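Local coordinates for putative glucose-6-phosphate 1-epimerase (Salmonella typhimurium, PDB 2HTA), which probably interconverts the alpha and beta anomers of glucose 6-phosphate as a hexose-6-phosphate 1-epimerase (mutarotase), at residues 60-65 with 90-95; 94-99 with 110-115; 180-185 with 242-247. All coordinates share one frame; numbering follows the deposited sequence.

Contact 1 of 3, residues 60-65 with 90-95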
ATOM      1  N   ALA A  60      -8.391  -4.992   3.616  1.00 17.50           N
ATOM      2  CA  ALA A  60      -8.025  -4.002   4.664  1.00 17.76           C
ATOM      3  C   ALA A  60      -7.195  -2.912   4.009  1.00 17.89           C
ATOM      4  O   ALA A  60      -6.043  -2.651   4.413  1.00 17.66           O
ATOM      5  CB  ALA A  60      -7.213  -4.665   5.781  1.00 18.51           C
ATOM      6  N   HIS A  61      -7.752  -2.328   2.956  1.00 16.57           N
ATOM      7  CA  HIS A  61      -6.985  -1.548   1.998  1.00 17.25           C
ATOM      8  C   HIS A  61      -7.059  -0.078   2.365  1.00 18.67           C
ATOM      9  O   HIS A  61      -8.106   0.567   2.241  1.00 17.70           O
ATOM     10  CB  HIS A  61      -7.583  -1.749   0.594  1.00 16.88           C
ATOM     11  CG  HIS A  61      -6.668  -1.351  -0.532  1.00 18.68           C
ATOM     12  ND1 HIS A  61      -6.301  -2.231  -1.543  1.00 22.07           N
ATOM     13  CD2 HIS A  61      -6.120  -0.151  -0.865  1.00 19.01           C
ATOM     14  CE1 HIS A  61      -5.519  -1.596  -2.405  1.00 18.87           C
ATOM     15  NE2 HIS A  61      -5.391  -0.333  -2.009  1.00 17.51           N
ATOM     16  N   LEU A  62      -5.936   0.452   2.831  1.00 18.03           N
ATOM     17  CA  LEU A  62      -5.858   1.877   3.097  1.00 18.03           C
ATOM     18  C   LEU A  62      -5.919   2.614   1.754  1.00 18.19           C
ATOM     19  O   LEU A  62      -5.055   2.489   0.942  1.00 19.48           O
ATOM     20  CB  LEU A  62      -4.550   2.171   3.860  1.00 18.29           C
ATOM     21  CG  LEU A  62      -4.269   3.652   4.197  1.00 19.85           C
ATOM     22  CD1 LEU A  62      -5.330   4.324   5.092  1.00 16.21           C
ATOM     23  CD2 LEU A  62      -2.850   3.719   4.863  1.00 18.98           C
ATOM     24  N   LEU A  63      -6.959   3.401   1.556  1.00 17.64           N
ATOM     25  CA  LEU A  63      -7.215   4.112   0.297  1.00 18.51           C
ATOM     26  C   LEU A  63      -6.616   5.512   0.288  1.00 17.41           C
ATOM     27  O   LEU A  63      -6.174   5.995  -0.767  1.00 18.55           O
ATOM     28  CB  LEU A  63      -8.734   4.305   0.155  1.00 17.32           C
ATOM     29  CG  LEU A  63      -9.574   3.026   0.223  1.00 22.03           C
ATOM     30  CD1 LEU A  63     -11.064   3.259   0.186  1.00 17.84           C
ATOM     31  CD2 LEU A  63      -9.137   2.125  -0.962  1.00 21.80           C
ATOM     32  N   SER A  64      -6.583   6.159   1.450  1.00 17.32           N
ATOM     33  CA  SER A  64      -6.159   7.592   1.471  1.00 17.55           C
ATOM     34  C   SER A  64      -5.717   7.946   2.890  1.00 17.84           C
ATOM     35  O   SER A  64      -6.181   7.329   3.840  1.00 18.66           O
ATOM     36  CB  SER A  64      -7.306   8.543   1.017  1.00 17.32           C
ATOM     37  OG  SER A  64      -8.356   8.607   1.963  1.00 19.70           O
ATOM     38  N   TRP A  65      -4.859   8.955   3.010  1.00 17.41           N
ATOM     39  CA  TRP A  65      -4.399   9.442   4.293  1.00 18.09           C
ATOM     40  C   TRP A  65      -3.967  10.889   4.029  1.00 17.87           C
ATOM     41  O   TRP A  65      -3.120  11.155   3.171  1.00 17.06           O
ATOM     42  CB  TRP A  65      -3.221   8.581   4.851  1.00 18.47           C
ATOM     43  CG  TRP A  65      -2.554   9.226   6.044  1.00 17.57           C
ATOM     44  CD1 TRP A  65      -3.178   9.648   7.219  1.00 19.63           C
ATOM     45  CD2 TRP A  65      -1.176   9.626   6.155  1.00 17.01           C
ATOM     46  NE1 TRP A  65      -2.237  10.185   8.069  1.00 18.10           N
ATOM     47  CE2 TRP A  65      -1.023  10.249   7.417  1.00 15.26           C
ATOM     48  CE3 TRP A  65      -0.050   9.507   5.304  1.00 15.57           C
ATOM     49  CZ2 TRP A  65       0.215  10.774   7.872  1.00 18.45           C
ATOM     50  CZ3 TRP A  65       1.192  10.002   5.754  1.00 16.13           C
ATOM     51  CH2 TRP A  65       1.304  10.658   7.024  1.00 20.16           C
ATOM     52  N   GLY A  90      -4.348   1.773  -6.244  1.00 19.82           N
ATOM     53  CA  GLY A  90      -3.989   2.963  -5.404  1.00 18.96           C
ATOM     54  C   GLY A  90      -3.920   2.589  -3.944  1.00 18.45           C
ATOM     55  O   GLY A  90      -4.049   1.422  -3.578  1.00 18.65           O
ATOM     56  N   GLY A  91      -3.680   3.580  -3.082  1.00 17.79           N
ATOM     57  CA  GLY A  91      -3.658   3.314  -1.670  1.00 17.85           C
ATOM     58  C   GLY A  91      -2.501   2.410  -1.311  1.00 17.67           C
ATOM     59  O   GLY A  91      -1.404   2.547  -1.868  1.00 17.00           O
ATOM     60  N   VAL A  92      -2.746   1.460  -0.401  1.00 17.19           N
ATOM     61  CA  VAL A  92      -1.676   0.557   0.080  1.00 17.60           C
ATOM     62  C   VAL A  92      -2.192  -0.907  -0.046  1.00 18.23           C
ATOM     63  O   VAL A  92      -2.686  -1.499   0.906  1.00 18.95           O
ATOM     64  CB  VAL A  92      -1.256   0.886   1.556  1.00 17.98           C
ATOM     65  CG1 VAL A  92      -0.141  -0.087   2.019  1.00 17.62           C
ATOM     66  CG2 VAL A  92      -0.731   2.360   1.659  1.00 19.13           C
ATOM     67  N   PRO A  93      -2.127  -1.474  -1.258  1.00 18.45           N
ATOM     68  CA  PRO A  93      -2.499  -2.895  -1.403  1.00 17.63           C
ATOM     69  C   PRO A  93      -1.631  -3.750  -0.504  1.00 16.56           C
ATOM     70  O   PRO A  93      -0.413  -3.590  -0.489  1.00 16.98           O
ATOM     71  CB  PRO A  93      -2.167  -3.198  -2.889  1.00 18.75           C
ATOM     72  CG  PRO A  93      -2.192  -1.824  -3.584  1.00 19.01           C
ATOM     73  CD  PRO A  93      -1.795  -0.815  -2.537  1.00 17.53           C
ATOM     74  N   ILE A  94      -2.251  -4.666   0.250  1.00 17.10           N
ATOM     75  CA  ILE A  94      -1.519  -5.682   1.061  1.00 15.87           C
ATOM     76  C   ILE A  94      -1.341  -6.899   0.143  1.00 17.57           C
ATOM     77  O   ILE A  94      -2.342  -7.499  -0.282  1.00 17.72           O
ATOM     78  CB  ILE A  94      -2.320  -6.109   2.322  1.00 16.24           C
ATOM     79  CG1 ILE A  94      -2.331  -4.894   3.329  1.00 14.76           C
ATOM     80  CG2 ILE A  94      -1.713  -7.389   3.042  1.00 14.70           C
ATOM     81  CD1 ILE A  94      -3.395  -5.119   4.400  1.00 14.98           C
ATOM     82  N   CYS A  95      -0.088  -7.221  -0.142  1.00 16.51           N
ATOM     83  CA  CYS A  95       0.225  -8.295  -1.081  1.00 17.56           C
ATOM     84  C   CYS A  95       0.665  -9.485  -0.267  1.00 17.40           C
ATOM     85  O   CYS A  95       1.757  -9.505   0.285  1.00 18.58           O
ATOM     86  CB  CYS A  95       1.345  -7.891  -1.997  1.00 16.78           C
ATOM     87  SG  CYS A  95       1.064  -6.261  -2.870  1.00 20.93           S
TER
HETATM   88  O   HOH W   1      -3.708  -1.256   3.410  1.00 16.52           O
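L62 and V92 meet where 60-65 and 90-95 run nearly antiparallel, 160° apart end to end, the backbones closing to 4.1 Å between L63 CA and G91 CA. The direct backbone-to-backbone bond runs from V92 N to L62 O, 2.9 Å long and bent at the hydrogen. G91 lays its CA against the same oxygen, at 3.1 Å from L62 O, an approach that relies on its lack of a side chain. A bridging water extends the junction: it accepts from L62 N and donates to A60 O and V92 O, the last at 2.7 Å from the water. L63 O, by contrast, is buried with no partner in the model.

Among the side chains H61 does most of the work. With CG anti to the backbone N (chi1 -162°), its ring reaches across, and NE2 donates to G90 O at 2.7 Å. The bond is almost straight, 168°, with the oxygen in the ring plane, while V92 C lies over one ring face; the in-plane bond, with this packing, would hold the ring's rotation. The contact illustrates how the edge of one sheet is joined to another in the antiparallel beta-sandwich of the galactose mutarotase family. Strand 61-67, the last of a five-stranded sheet, carries a classic beta bulge where L63 and S64 both face S54, and it meets the chain entering strand 94-95 of another sheet. Obliquely to H61, P93 sets its CA 3.4 Å from H61 CE1 and its CG almost as near; P93 also touches H179, a probable active-site residue. L62 and V92 run alongside each other with their ends in the same direction, 4.1 Å between L62 CD2 and V92 CG2. Further along, I94 CD1 rests 3.6 Å from A60 O and also meets the A60 methyl.

Contact 2 of 3, residues 94-99 with 110-115; sequences ICWPWF and HGFARN
W96 O accepts two backbone hydrogen bonds, from F112 N at 3.0 Å and from A113 N at 3.1 Å. The A113 donor arrives nearly along the C=O axis, whereas F112 N comes from above the carbonyl plane. Alongside, a water accepts from W96 N and R114 N and lies close to I94 O and H110 O, bridging the two backbones. This irregular connection follows strand 94-95 in the mutarotase sandwich and borders the probable active site: R114 probably binds substrate, as in related enzymes, its NH2 held by S109 O, and the H110 ring meets that of H179 edge-to-face. A cis peptide precedes P97, whose CD packs over the face of F112, 3.4 Å from F112 CE1. W98, with CG between its backbone N and carbonyl carbon (chi1 64°), lays one face of its indole against G111. The six-membered ring of W98 receives a CH-pi contact from G111 CA, which stands 3.4 Å from the ring centroid and 17° off its normal; W98 NE1 donates to P108 O. On the other flank C95 SG sits 3.5 Å from H110 CB, and F99 lies beside the imidazole, with F99 CE1 3.5 Å from H110 CE1.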
ATOM      1  N   ILE A  94      -2.251  -4.666   0.250  1.00 17.10           N
ATOM      2  CA  ILE A  94      -1.519  -5.682   1.061  1.00 15.87           C
ATOM      3  C   ILE A  94      -1.341  -6.899   0.143  1.00 17.57           C
ATOM      4  O   ILE A  94      -2.342  -7.499  -0.282  1.00 17.72           O
ATOM      5  CB  ILE A  94      -2.320  -6.109   2.322  1.00 16.24           C
ATOM      6  CG1 ILE A  94      -2.331  -4.894   3.329  1.00 14.76           C
ATOM      7  CG2 ILE A  94      -1.713  -7.389   3.042  1.00 14.70           C
ATOM      8  CD1 ILE A  94      -3.395  -5.119   4.400  1.00 14.98           C
ATOM      9  N   CYS A  95      -0.088  -7.221  -0.142  1.00 16.51           N
ATOM     10  CA  CYS A  95       0.225  -8.295  -1.081  1.00 17.56           C
ATOM     11  C   CYS A  95       0.665  -9.485  -0.267  1.00 17.40           C
ATOM     12  O   CYS A  95       1.757  -9.505   0.285  1.00 18.58           O
ATOM     13  CB  CYS A  95       1.345  -7.891  -1.997  1.00 16.78           C
ATOM     14  SG  CYS A  95       1.064  -6.261  -2.870  1.00 20.93           S
ATOM     15  N   TRP A  96      -0.188 -10.481  -0.210  1.00 18.94           N
ATOM     16  CA  TRP A  96       0.052 -11.657   0.636  1.00 17.82           C
ATOM     17  C   TRP A  96      -0.825 -12.823   0.154  1.00 18.21           C
ATOM     18  O   TRP A  96      -1.981 -12.615  -0.138  1.00 19.21           O
ATOM     19  CB  TRP A  96      -0.311 -11.284   2.075  1.00 17.79           C
ATOM     20  CG  TRP A  96       0.131 -12.315   3.101  1.00 18.89           C
ATOM     21  CD1 TRP A  96       1.269 -12.300   3.834  1.00 20.33           C
ATOM     22  CD2 TRP A  96      -0.616 -13.479   3.527  1.00 19.44           C
ATOM     23  NE1 TRP A  96       1.318 -13.420   4.654  1.00 18.97           N
ATOM     24  CE2 TRP A  96       0.168 -14.148   4.481  1.00 19.32           C
ATOM     25  CE3 TRP A  96      -1.863 -14.020   3.164  1.00 19.33           C
ATOM     26  CZ2 TRP A  96      -0.248 -15.357   5.094  1.00 21.64           C
ATOM     27  CZ3 TRP A  96      -2.297 -15.213   3.777  1.00 19.19           C
ATOM     28  CH2 TRP A  96      -1.479 -15.863   4.728  1.00 22.86           C
ATOM     29  N   PRO A  97      -0.327 -14.090   0.187  1.00 18.08           N
ATOM     30  CA  PRO A  97       0.954 -14.594   0.647  1.00 18.59           C
ATOM     31  C   PRO A  97       2.029 -14.708  -0.443  1.00 18.34           C
ATOM     32  O   PRO A  97       2.995 -15.446  -0.245  1.00 17.47           O
ATOM     33  CB  PRO A  97       0.572 -15.984   1.202  1.00 17.45           C
ATOM     34  CG  PRO A  97      -0.505 -16.470   0.228  1.00 19.85           C
ATOM     35  CD  PRO A  97      -1.215 -15.198  -0.253  1.00 19.28           C
ATOM     36  N   TRP A  98       1.897 -13.988  -1.562  1.00 18.23           N
ATOM     37  CA  TRP A  98       3.051 -13.802  -2.459  1.00 19.11           C
ATOM     38  C   TRP A  98       3.117 -12.412  -2.993  1.00 20.08           C
ATOM     39  O   TRP A  98       2.110 -11.710  -3.023  1.00 21.68           O
ATOM     40  CB  TRP A  98       3.131 -14.858  -3.616  1.00 20.47           C
ATOM     41  CG  TRP A  98       1.970 -14.766  -4.581  1.00 20.79           C
ATOM     42  CD1 TRP A  98       1.883 -13.983  -5.721  1.00 20.25           C
ATOM     43  CD2 TRP A  98       0.736 -15.458  -4.464  1.00 19.80           C
ATOM     44  NE1 TRP A  98       0.657 -14.167  -6.323  1.00 19.64           N
ATOM     45  CE2 TRP A  98      -0.067 -15.073  -5.586  1.00 21.20           C
ATOM     46  CE3 TRP A  98       0.244 -16.422  -3.569  1.00 20.58           C
ATOM     47  CZ2 TRP A  98      -1.365 -15.572  -5.794  1.00 20.62           C
ATOM     48  CZ3 TRP A  98      -1.060 -16.923  -3.782  1.00 22.30           C
ATOM     49  CH2 TRP A  98      -1.841 -16.489  -4.883  1.00 22.20           C
ATOM     50  N   PHE A  99       4.317 -11.986  -3.328  1.00 20.54           N
ATOM     51  CA  PHE A  99       4.546 -10.699  -3.957  1.00 21.05           C
ATOM     52  C   PHE A  99       4.836 -10.955  -5.458  1.00 21.27           C
ATOM     53  O   PHE A  99       5.582 -11.883  -5.804  1.00 21.27           O
ATOM     54  CB  PHE A  99       5.767 -10.005  -3.312  1.00 21.37           C
ATOM     55  CG  PHE A  99       6.163  -8.731  -4.015  1.00 21.18           C
ATOM     56  CD1 PHE A  99       5.302  -7.612  -4.006  1.00 23.76           C
ATOM     57  CD2 PHE A  99       7.331  -8.668  -4.755  1.00 24.96           C
ATOM     58  CE1 PHE A  99       5.665  -6.435  -4.673  1.00 24.09           C
ATOM     59  CE2 PHE A  99       7.684  -7.499  -5.439  1.00 23.57           C
ATOM     60  CZ  PHE A  99       6.829  -6.370  -5.359  1.00 23.92           C
ATOM     61  N   HIS A 110       0.489 -10.617  -6.587  1.00 21.56           N
ATOM     62  CA  HIS A 110       0.349 -10.015  -5.230  1.00 20.60           C
ATOM     63  C   HIS A 110      -0.635 -10.741  -4.323  1.00 21.43           C
ATOM     64  O   HIS A 110      -1.272 -10.118  -3.433  1.00 21.47           O
ATOM     65  CB  HIS A 110       0.018  -8.512  -5.321  1.00 19.70           C
ATOM     66  CG  HIS A 110       1.008  -7.730  -6.122  1.00 20.78           C
ATOM     67  ND1 HIS A 110       2.376  -7.892  -5.988  1.00 20.80           N
ATOM     68  CD2 HIS A 110       0.836  -6.798  -7.087  1.00 23.89           C
ATOM     69  CE1 HIS A 110       3.002  -7.086  -6.826  1.00 23.20           C
ATOM     70  NE2 HIS A 110       2.090  -6.416  -7.511  1.00 22.66           N
ATOM     71  N   GLY A 111      -0.750 -12.070  -4.504  1.00 19.80           N
ATOM     72  CA  GLY A 111      -1.510 -12.880  -3.554  1.00 20.12           C
ATOM     73  C   GLY A 111      -3.009 -12.848  -3.699  1.00 20.95           C
ATOM     74  O   GLY A 111      -3.536 -12.590  -4.800  1.00 20.51           O
ATOM     75  N   PHE A 112      -3.712 -13.068  -2.591  1.00 20.66           N
ATOM     76  CA  PHE A 112      -5.189 -13.021  -2.604  1.00 19.47           C
ATOM     77  C   PHE A 112      -5.797 -12.217  -1.427  1.00 19.39           C
ATOM     78  O   PHE A 112      -6.998 -11.966  -1.394  1.00 19.00           O
ATOM     79  CB  PHE A 112      -5.765 -14.441  -2.674  1.00 19.42           C
ATOM     80  CG  PHE A 112      -5.319 -15.320  -1.558  1.00 21.28           C
ATOM     81  CD1 PHE A 112      -4.352 -16.293  -1.791  1.00 19.37           C
ATOM     82  CD2 PHE A 112      -5.828 -15.173  -0.265  1.00 20.24           C
ATOM     83  CE1 PHE A 112      -3.944 -17.133  -0.774  1.00 21.49           C
ATOM     84  CE2 PHE A 112      -5.418 -16.026   0.773  1.00 24.45           C
ATOM     85  CZ  PHE A 112      -4.433 -16.999   0.510  1.00 23.54           C
ATOM     86  N   ALA A 113      -4.965 -11.820  -0.464  1.00 17.65           N
ATOM     87  CA  ALA A 113      -5.514 -11.062   0.701  1.00 18.57           C
ATOM     88  C   ALA A 113      -6.169  -9.730   0.319  1.00 18.26           C
ATOM     89  O   ALA A 113      -7.132  -9.307   0.955  1.00 19.79           O
ATOM     90  CB  ALA A 113      -4.406 -10.860   1.714  1.00 17.97           C
ATOM     91  N   ARG A 114      -5.702  -9.106  -0.764  1.00 17.87           N
ATOM     92  CA  ARG A 114      -6.219  -7.781  -1.196  1.00 17.59           C
ATOM     93  C   ARG A 114      -7.587  -7.902  -1.840  1.00 19.60           C
ATOM     94  O   ARG A 114      -8.257  -6.894  -2.155  1.00 18.85           O
ATOM     95  CB  ARG A 114      -5.213  -7.100  -2.115  1.00 18.75           C
ATOM     96  CG  ARG A 114      -4.921  -7.865  -3.447  1.00 19.98           C
ATOM     97  CD  ARG A 114      -3.865  -7.101  -4.171  1.00 23.89           C
ATOM     98  NE  ARG A 114      -3.551  -7.664  -5.475  1.00 19.38           N
ATOM     99  CZ  ARG A 114      -3.185  -6.959  -6.525  1.00 23.45           C
ATOM    100  NH1 ARG A 114      -3.123  -5.626  -6.464  1.00 21.50           N
ATOM    101  NH2 ARG A 114      -2.907  -7.594  -7.686  1.00 18.46           N
ATOM    102  N   ASN A 115      -7.989  -9.152  -2.114  1.00 19.29           N
ATOM    103  CA  ASN A 115      -9.266  -9.419  -2.804  1.00 19.30           C
ATOM    104  C   ASN A 115     -10.399  -9.841  -1.877  1.00 19.65           C
ATOM    105  O   ASN A 115     -11.584  -9.858  -2.298  1.00 21.66           O
ATOM    106  CB  ASN A 115      -9.088 -10.547  -3.851  1.00 18.69           C
ATOM    107  CG  ASN A 115      -7.974 -10.267  -4.849  1.00 20.53           C
ATOM    108  OD1 ASN A 115      -6.801 -10.642  -4.635  1.00 20.57           O
ATOM    109  ND2 ASN A 115      -8.307  -9.565  -5.917  1.00 20.04           N
TER
HETATM  110  O   HOH W   2      -2.948  -9.784  -1.521  1.00 18.06           O

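Contact 3 of 3, residues 180-185 with 242-247; sequences SYFNVG and RTIDVV
N183 O is gripped twice from the side of R242: directly by R242 NH2 at 3.1 Å, and by a water that donates to N183 O at 2.7 Å. The same water accepts from R242 NE, at 2.9 Å, so the NE-NH2 edge of the guanidinium addresses one carbonyl both directly and through a relay. These residues sit on strands of two different sheets, and the contact is a worked example of face-to-face packing in a beta-sandwich. The strand axes of 181-183 and 242-247 approach to 9.6 Å and run nearly antiparallel, 162° apart, with side chains rather than backbone bonds filling the gap.

The direct bond is asymmetric in its geometry. N183 O lies in the plane of the guanidinium, but seen from the oxygen the donor stands well above the carbonyl plane, 43° out of it. R242 reaches this position with its chain extended from CG to NE. Two further carbonyls take its protons: NH2 also donates to E72 O and NH1 to E71 O, carbonyl oxygens that would be expected to stabilise the buried positive charge. N183 ND2 shares E72 O, tying the asparagine side chain to the same neighbouring loop.

Beyond this polar end the interface turns apolar. F182, I244 and V246 all project toward the opposing strand, and F182 also packs on I235 and V281. F182 and V246 reach toward each other tip to tip, both valine methyls near the far end of the ring and F182 CZ 3.6 Å from V246 CG2. I244 crosses the ring obliquely, its CG2 4.1 Å from F182 CD2. The longer branch of I244 extends to the polar end, where I244 CD1 lies 3.9 Å from N183 O.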
ATOM      1  N   SER A 180       2.606   0.597  -1.367  1.00 19.06           N
ATOM      2  CA  SER A 180       2.080   1.977  -1.288  1.00 18.07           C
ATOM      3  C   SER A 180       2.247   2.878  -2.516  1.00 17.46           C
ATOM      4  O   SER A 180       3.327   2.929  -3.102  1.00 18.28           O
ATOM      5  CB  SER A 180       2.753   2.677  -0.090  1.00 18.13           C
ATOM      6  OG  SER A 180       2.767   1.769   0.977  1.00 17.46           O
ATOM      7  N   TYR A 181       1.164   3.591  -2.865  1.00 16.48           N
ATOM      8  CA  TYR A 181       1.108   4.611  -3.927  1.00 15.78           C
ATOM      9  C   TYR A 181       1.100   6.008  -3.264  1.00 17.07           C
ATOM     10  O   TYR A 181       0.131   6.356  -2.614  1.00 17.49           O
ATOM     11  CB  TYR A 181      -0.222   4.530  -4.664  1.00 14.68           C
ATOM     12  CG  TYR A 181      -0.344   3.310  -5.556  1.00 16.61           C
ATOM     13  CD1 TYR A 181      -0.551   2.018  -5.006  1.00 18.48           C
ATOM     14  CD2 TYR A 181      -0.323   3.444  -6.916  1.00 18.17           C
ATOM     15  CE1 TYR A 181      -0.737   0.863  -5.818  1.00 17.08           C
ATOM     16  CE2 TYR A 181      -0.476   2.268  -7.774  1.00 15.90           C
ATOM     17  CZ  TYR A 181      -0.665   1.022  -7.206  1.00 18.69           C
ATOM     18  OH  TYR A 181      -0.820  -0.102  -8.022  1.00 21.22           O
ATOM     19  N   PHE A 182       2.123   6.783  -3.538  1.00 18.24           N
ATOM     20  CA  PHE A 182       2.310   8.098  -2.956  1.00 19.88           C
ATOM     21  C   PHE A 182       1.990   9.132  -4.004  1.00 20.91           C
ATOM     22  O   PHE A 182       2.446   9.055  -5.139  1.00 20.93           O
ATOM     23  CB  PHE A 182       3.744   8.223  -2.443  1.00 19.06           C
ATOM     24  CG  PHE A 182       4.017   7.313  -1.302  1.00 18.30           C
ATOM     25  CD1 PHE A 182       4.757   6.138  -1.478  1.00 20.17           C
ATOM     26  CD2 PHE A 182       3.436   7.564  -0.060  1.00 17.60           C
ATOM     27  CE1 PHE A 182       4.943   5.250  -0.414  1.00 20.36           C
ATOM     28  CE2 PHE A 182       3.642   6.696   1.038  1.00 20.06           C
ATOM     29  CZ  PHE A 182       4.394   5.531   0.851  1.00 18.74           C
ATOM     30  N   ASN A 183       1.168  10.079  -3.580  1.00 21.18           N
ATOM     31  CA  ASN A 183       0.719  11.221  -4.379  1.00 22.02           C
ATOM     32  C   ASN A 183       1.894  12.175  -4.551  1.00 22.01           C
ATOM     33  O   ASN A 183       2.535  12.584  -3.584  1.00 22.47           O
ATOM     34  CB  ASN A 183      -0.462  11.860  -3.631  1.00 21.07           C
ATOM     35  CG  ASN A 183      -1.172  12.957  -4.421  1.00 25.94           C
ATOM     36  OD1 ASN A 183      -1.342  12.855  -5.633  1.00 24.93           O
ATOM     37  ND2 ASN A 183      -1.617  14.021  -3.709  1.00 26.23           N
ATOM     38  N   VAL A 184       2.223  12.449  -5.805  1.00 20.73           N
ATOM     39  CA  VAL A 184       3.307  13.382  -6.155  1.00 21.52           C
ATOM     40  C   VAL A 184       2.792  14.444  -7.120  1.00 21.67           C
ATOM     41  O   VAL A 184       1.816  14.209  -7.847  1.00 21.44           O
ATOM     42  CB  VAL A 184       4.592  12.706  -6.735  1.00 20.05           C
ATOM     43  CG1 VAL A 184       5.182  11.745  -5.710  1.00 20.27           C
ATOM     44  CG2 VAL A 184       4.322  11.978  -8.050  1.00 17.21           C
ATOM     45  N   GLY A 185       3.446  15.604  -7.132  1.00 23.45           N
ATOM     46  CA  GLY A 185       3.007  16.673  -8.074  1.00 24.67           C
ATOM     47  C   GLY A 185       3.242  16.333  -9.523  1.00 25.92           C
ATOM     48  O   GLY A 185       2.352  16.521 -10.386  1.00 24.95           O
ATOM     49  N   ARG A 242       7.382  19.122  -0.787  1.00 22.84           N
ATOM     50  CA  ARG A 242       7.452  18.321   0.435  1.00 21.76           C
ATOM     51  C   ARG A 242       8.370  17.123   0.208  1.00 21.73           C
ATOM     52  O   ARG A 242       8.667  16.808  -0.951  1.00 21.11           O
ATOM     53  CB  ARG A 242       6.051  17.819   0.806  1.00 21.90           C
ATOM     54  CG  ARG A 242       5.383  16.789  -0.167  1.00 22.69           C
ATOM     55  CD  ARG A 242       3.971  16.552   0.271  1.00 21.96           C
ATOM     56  NE  ARG A 242       3.312  15.553  -0.584  1.00 23.06           N
ATOM     57  CZ  ARG A 242       2.066  15.136  -0.379  1.00 24.40           C
ATOM     58  NH1 ARG A 242       1.376  15.634   0.635  1.00 22.44           N
ATOM     59  NH2 ARG A 242       1.518  14.222  -1.167  1.00 20.74           N
ATOM     60  N   THR A 243       8.801  16.478   1.289  1.00 20.33           N
ATOM     61  CA  THR A 243       9.333  15.093   1.142  1.00 21.84           C
ATOM     62  C   THR A 243       8.396  14.132   1.882  1.00 19.57           C
ATOM     63  O   THR A 243       7.703  14.513   2.855  1.00 20.44           O
ATOM     64  CB  THR A 243      10.751  14.931   1.750  1.00 21.61           C
ATOM     65  OG1 THR A 243      10.694  15.351   3.091  1.00 25.74           O
ATOM     66  CG2 THR A 243      11.781  15.777   1.046  1.00 23.99           C
ATOM     67  N   ILE A 244       8.311  12.912   1.383  1.00 20.19           N
ATOM     68  CA  ILE A 244       7.638  11.868   2.111  1.00 20.12           C
ATOM     69  C   ILE A 244       8.700  10.832   2.521  1.00 19.91           C
ATOM     70  O   ILE A 244       9.486  10.345   1.675  1.00 20.70           O
ATOM     71  CB  ILE A 244       6.512  11.219   1.270  1.00 21.43           C
ATOM     72  CG1 ILE A 244       5.391  12.258   0.912  1.00 20.20           C
ATOM     73  CG2 ILE A 244       5.933  10.035   2.006  1.00 19.61           C
ATOM     74  CD1 ILE A 244       4.527  11.807  -0.365  1.00 21.03           C
ATOM     75  N   ASP A 245       8.751  10.548   3.809  1.00 19.62           N
ATOM     76  CA  ASP A 245       9.667   9.538   4.343  1.00 20.03           C
ATOM     77  C   ASP A 245       8.899   8.240   4.405  1.00 20.53           C
ATOM     78  O   ASP A 245       7.816   8.200   4.974  1.00 22.10           O
ATOM     79  CB  ASP A 245      10.097   9.934   5.742  1.00 20.33           C
ATOM     80  CG  ASP A 245      10.927  11.181   5.735  1.00 23.58           C
ATOM     81  OD1 ASP A 245      11.617  11.500   4.709  1.00 20.47           O
ATOM     82  OD2 ASP A 245      10.878  11.871   6.759  1.00 24.62           O
ATOM     83  N   VAL A 246       9.460   7.172   3.836  1.00 20.78           N
ATOM     84  CA  VAL A 246       8.823   5.844   3.882  1.00 19.50           C
ATOM     85  C   VAL A 246       9.798   4.918   4.596  1.00 20.56           C
ATOM     86  O   VAL A 246      10.870   4.628   4.061  1.00 20.35           O
ATOM     87  CB  VAL A 246       8.520   5.331   2.435  1.00 18.78           C
ATOM     88  CG1 VAL A 246       7.670   4.087   2.486  1.00 18.84           C
ATOM     89  CG2 VAL A 246       7.821   6.376   1.606  1.00 17.68           C
ATOM     90  N   VAL A 247       9.460   4.523   5.828  1.00 20.28           N
ATOM     91  CA  VAL A 247      10.343   3.766   6.660  1.00 20.50           C
ATOM     92  C   VAL A 247       9.919   2.297   6.647  1.00 19.68           C
ATOM     93  O   VAL A 247       8.746   1.974   6.851  1.00 19.98           O
ATOM     94  CB  VAL A 247      10.357   4.275   8.069  1.00 21.14           C
ATOM     95  CG1 VAL A 247      11.344   3.517   8.912  1.00 22.21           C
ATOM     96  CG2 VAL A 247      10.720   5.783   8.094  1.00 22.33           C
TER
HETATM   97  O   HOH W   3       4.578  14.182  -2.750  1.00 20.44           O

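Overall arrangement
Followed from the N terminus, contact 1 closes the loop between 60-65 and 90-95, joining the last strand of the five-stranded sheet to the approach to strand 94-95. Contact 2 starts on the segment where contact 1 ends: the two share I94 and C95, and the short excursion from 100 to 109 returns at 110-115. Contact 3 opens later and closes a longer excursion, which includes several strands, by packing strand 172-183 on strand 242-249 of another sheet. It follows both others in series, and none nests inside another. Contacts 1 and 3 touch directly, with a probable hydrogen bond between G91 O and Y181 N, whereas contacts 2 and 3 lie on opposite sides of the chain's centre.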